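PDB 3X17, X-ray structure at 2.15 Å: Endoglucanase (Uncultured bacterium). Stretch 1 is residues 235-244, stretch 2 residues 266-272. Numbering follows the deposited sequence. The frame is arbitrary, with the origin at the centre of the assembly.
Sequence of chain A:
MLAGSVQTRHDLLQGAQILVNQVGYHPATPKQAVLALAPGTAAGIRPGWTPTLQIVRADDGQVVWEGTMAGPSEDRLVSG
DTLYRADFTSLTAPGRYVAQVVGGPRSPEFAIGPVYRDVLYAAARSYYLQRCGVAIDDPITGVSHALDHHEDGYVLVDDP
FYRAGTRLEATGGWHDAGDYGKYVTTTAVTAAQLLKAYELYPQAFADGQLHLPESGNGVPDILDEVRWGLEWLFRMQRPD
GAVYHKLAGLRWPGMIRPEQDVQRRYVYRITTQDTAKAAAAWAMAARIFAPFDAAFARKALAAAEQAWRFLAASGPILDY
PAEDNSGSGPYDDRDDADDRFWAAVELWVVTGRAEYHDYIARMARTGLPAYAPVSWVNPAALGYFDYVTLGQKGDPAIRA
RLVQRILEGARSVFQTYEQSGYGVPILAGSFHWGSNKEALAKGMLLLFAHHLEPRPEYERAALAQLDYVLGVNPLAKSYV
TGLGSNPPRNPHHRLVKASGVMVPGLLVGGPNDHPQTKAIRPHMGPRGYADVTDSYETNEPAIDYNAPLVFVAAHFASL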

# COMPACT_ATOMS: atom_id res chain seq x y z
N ARG A 235 22.23 -6.52 -0.14
CA ARG A 235 22.92 -7.27 0.93
C ARG A 235 22.28 -8.65 1.08
O ARG A 235 22.88 -9.56 1.67
N MET A 236 21.04 -8.79 0.60
CA MET A 236 20.32 -10.08 0.64
C MET A 236 20.59 -10.94 -0.61
O MET A 236 19.95 -11.99 -0.81
N GLN A 237 21.51 -10.49 -1.44
CA GLN A 237 21.83 -11.21 -2.65
C GLN A 237 23.14 -11.98 -2.55
O GLN A 237 24.19 -11.44 -2.21
N ARG A 238 23.09 -13.20 -3.02
CA ARG A 238 24.19 -14.13 -2.94
C ARG A 238 24.94 -13.99 -4.27
O ARG A 238 24.33 -13.61 -5.28
N PRO A 239 26.26 -14.27 -4.29
CA PRO A 239 26.99 -13.89 -5.49
C PRO A 239 26.53 -14.59 -6.76
O PRO A 239 26.81 -14.11 -7.87
N ASP A 240 25.81 -15.70 -6.64
CA ASP A 240 25.31 -16.33 -7.85
C ASP A 240 24.04 -15.61 -8.35
O ASP A 240 23.56 -15.88 -9.45
N GLY A 241 23.54 -14.64 -7.56
CA GLY A 241 22.37 -13.84 -7.98
C GLY A 241 21.11 -14.21 -7.27
O GLY A 241 20.14 -13.43 -7.27
N ALA A 242 21.12 -15.32 -6.54
CA ALA A 242 19.95 -15.70 -5.75
C ALA A 242 19.74 -14.75 -4.55
O ALA A 242 20.69 -14.16 -4.06
N VAL A 243 18.50 -14.60 -4.09
CA VAL A 243 18.17 -13.63 -3.05
C VAL A 243 17.51 -14.31 -1.86
O VAL A 243 16.60 -15.13 -2.04
N TYR A 244 18.07 -14.10 -0.67
CA TYR A 244 17.53 -14.69 0.57
C TYR A 244 16.14 -14.16 0.84
O TYR A 244 15.78 -13.06 0.41
N TYR A 266 18.61 -14.13 11.88
CA TYR A 266 19.04 -15.12 10.89
C TYR A 266 18.55 -14.76 9.50
O TYR A 266 17.49 -14.16 9.33
N VAL A 267 19.36 -15.13 8.52
CA VAL A 267 19.05 -14.89 7.12
C VAL A 267 18.54 -16.21 6.57
O VAL A 267 19.25 -17.21 6.60
N TYR A 268 17.27 -16.23 6.21
CA TYR A 268 16.60 -17.46 5.79
C TYR A 268 16.91 -17.76 4.32
O TYR A 268 17.44 -16.91 3.60
N ARG A 269 16.54 -18.96 3.87
CA ARG A 269 17.07 -19.53 2.65
C ARG A 269 16.51 -18.81 1.42
O ARG A 269 15.44 -18.20 1.48
N ILE A 270 17.25 -18.87 0.31
CA ILE A 270 16.82 -18.22 -0.91
C ILE A 270 15.50 -18.79 -1.44
O ILE A 270 15.14 -19.95 -1.18
N THR A 271 14.91 -18.02 -2.35
CA THR A 271 13.68 -18.38 -3.02
C THR A 271 13.79 -17.76 -4.42
O THR A 271 14.42 -16.71 -4.59
N THR A 272 13.26 -18.45 -5.43
CA THR A 272 13.23 -17.91 -6.79
C THR A 272 12.24 -16.76 -6.97
O THR A 272 12.55 -15.83 -7.69

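The contact between the two stretches is small and mostly apolar, and it is built around Ile270 and the ring of Tyr244. Ile270 gives up more surface to the other stretch than any other residue here. Its CA-to-CB bond runs sideways, and with chi1 in the p well its CG2 reaches into a hollow lined by Ala242, Tyr244 and Arg238. The CA-to-CB bond of Ala242 points toward the second stretch, and its methyl makes a shallow floor, Ala242 CB lying 3.8 Å from Ile270 CG2; the small methyl packs directly against the isoleucine. Tyr244 CD1 lies 3.5 Å from Ile270 CG2.

Arg238 closes this pocket. Its CA-to-CB bond points toward the second stretch, chi1 is t, one face of its flat guanidinium lies over Ile270 CG2, and Arg238 NH2 comes within 3.7 Å of Ile270 CG1. The group's charge is met at its rim: Arg238 NH1 forms a salt bridge with Asp240 OD2 at 2.9 Å, inside the type I turn from Arg238 to Gly241, leaving a face free for the aliphatic contact.

The CA-to-CB bond of Tyr244, chi1 m, also runs sideways, and its ring presents a broad plate. Val267, chi1 t, sets CG1 over one ring face, 3.3 Å from Tyr244 CG. A methyl of a beta-branched valine suits this place, being a compact bump against a flat surface. Met236, m at all three chi angles, starts sideways, but its flexible end comes nearer and brings Met236 CE to 4.2 Å from Val267 CG1. The Tyr244 hydroxyl finds its hydrogen bond elsewhere in the structure.

The CA-to-CB bonds of Tyr268 and Arg269 point away, yet Tyr268 O is 3.2 Å from Tyr244 CD1. Polar pairing across the contact is slight, a weak hydrogen bond from Thr271 N to Val243 O at 3.4 Å, so shape does most of the matching.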

# COMPACT_ATOMS: atom_id res chain seq x y z
CB ARG A 235 22.89 -6.50 2.26
CG ARG A 235 23.47 -5.06 2.18
CD ARG A 235 23.22 -4.25 3.48
NE ARG A 235 23.59 -2.85 3.29
CZ ARG A 235 22.74 -1.81 3.21
NH1 ARG A 235 21.45 -1.90 3.55
NH2 ARG A 235 23.22 -0.62 2.88
CB MET A 236 18.82 -9.84 0.79
CG MET A 236 18.38 -9.33 2.17
SD MET A 236 18.77 -10.50 3.52
CE MET A 236 17.29 -11.57 3.51
CB GLN A 237 21.81 -10.31 -3.90
CG GLN A 237 21.77 -11.12 -5.22
CD GLN A 237 21.89 -10.25 -6.48
OE1 GLN A 237 22.51 -9.17 -6.46
NE2 GLN A 237 21.32 -10.72 -7.60
CB ARG A 238 23.54 -15.50 -2.82
CG ARG A 238 24.39 -16.61 -2.37
CD ARG A 238 23.89 -17.83 -3.11
NE ARG A 238 22.99 -18.58 -2.29
CZ ARG A 238 22.36 -19.68 -2.69
NH1 ARG A 238 22.35 -20.04 -3.98
NH2 ARG A 238 21.70 -20.38 -1.80
CB PRO A 239 28.44 -14.30 -5.16
CG PRO A 239 28.51 -14.18 -3.68
CD PRO A 239 27.16 -14.68 -3.20
CB ASP A 240 25.12 -17.85 -7.69
CG ASP A 240 24.09 -18.21 -6.61
OD1 ASP A 240 23.65 -17.32 -5.86
OD2 ASP A 240 23.79 -19.41 -6.47
CB ALA A 242 20.06 -17.17 -5.27
CB VAL A 243 17.27 -12.48 -3.59
CG1 VAL A 243 16.90 -11.48 -2.48
CG2 VAL A 243 17.98 -11.74 -4.71
CB TYR A 244 18.46 -14.42 1.77
CG TYR A 244 19.82 -15.07 1.64
CD1 TYR A 244 19.95 -16.46 1.67
CD2 TYR A 244 20.97 -14.30 1.41
CE1 TYR A 244 21.19 -17.07 1.51
CE2 TYR A 244 22.22 -14.90 1.26
CZ TYR A 244 22.32 -16.28 1.29
OH TYR A 244 23.55 -16.89 1.11
CB TYR A 266 18.51 -16.51 11.23
CG TYR A 266 19.14 -17.08 12.48
CD1 TYR A 266 20.40 -17.69 12.44
CD2 TYR A 266 18.51 -16.95 13.70
CE1 TYR A 266 20.99 -18.18 13.60
CE2 TYR A 266 19.10 -17.41 14.87
CZ TYR A 266 20.33 -18.04 14.82
OH TYR A 266 20.88 -18.48 15.99
CB VAL A 267 20.33 -14.47 6.36
CG1 VAL A 267 20.08 -14.36 4.86
CG2 VAL A 267 20.85 -13.17 6.96
CB TYR A 268 15.10 -17.33 6.04
CG TYR A 268 14.75 -17.37 7.52
CD1 TYR A 268 15.05 -16.30 8.35
CD2 TYR A 268 14.30 -18.56 8.11
CE1 TYR A 268 14.77 -16.35 9.69
CE2 TYR A 268 14.02 -18.61 9.46
CZ TYR A 268 14.26 -17.50 10.23
OH TYR A 268 14.04 -17.55 11.58
CB ARG A 269 16.68 -21.00 2.57
CG ARG A 269 15.18 -21.20 2.30
CD ARG A 269 14.80 -22.66 2.32
NE ARG A 269 15.11 -23.28 3.60
CZ ARG A 269 15.39 -24.57 3.76
NH1 ARG A 269 15.33 -25.41 2.72
NH2 ARG A 269 15.68 -25.03 4.97
CB ILE A 270 17.87 -18.28 -2.01
CG1 ILE A 270 18.15 -19.73 -2.41
CG2 ILE A 270 19.16 -17.57 -1.59
CD1 ILE A 270 17.62 -20.15 -3.80
CB THR A 271 12.55 -17.71 -2.24
OG1 THR A 271 11.87 -18.67 -1.42
CG2 THR A 271 11.66 -16.95 -3.10
CB THR A 272 12.96 -19.00 -7.85
OG1 THR A 272 11.83 -19.79 -7.45
CG2 THR A 272 14.17 -19.92 -7.97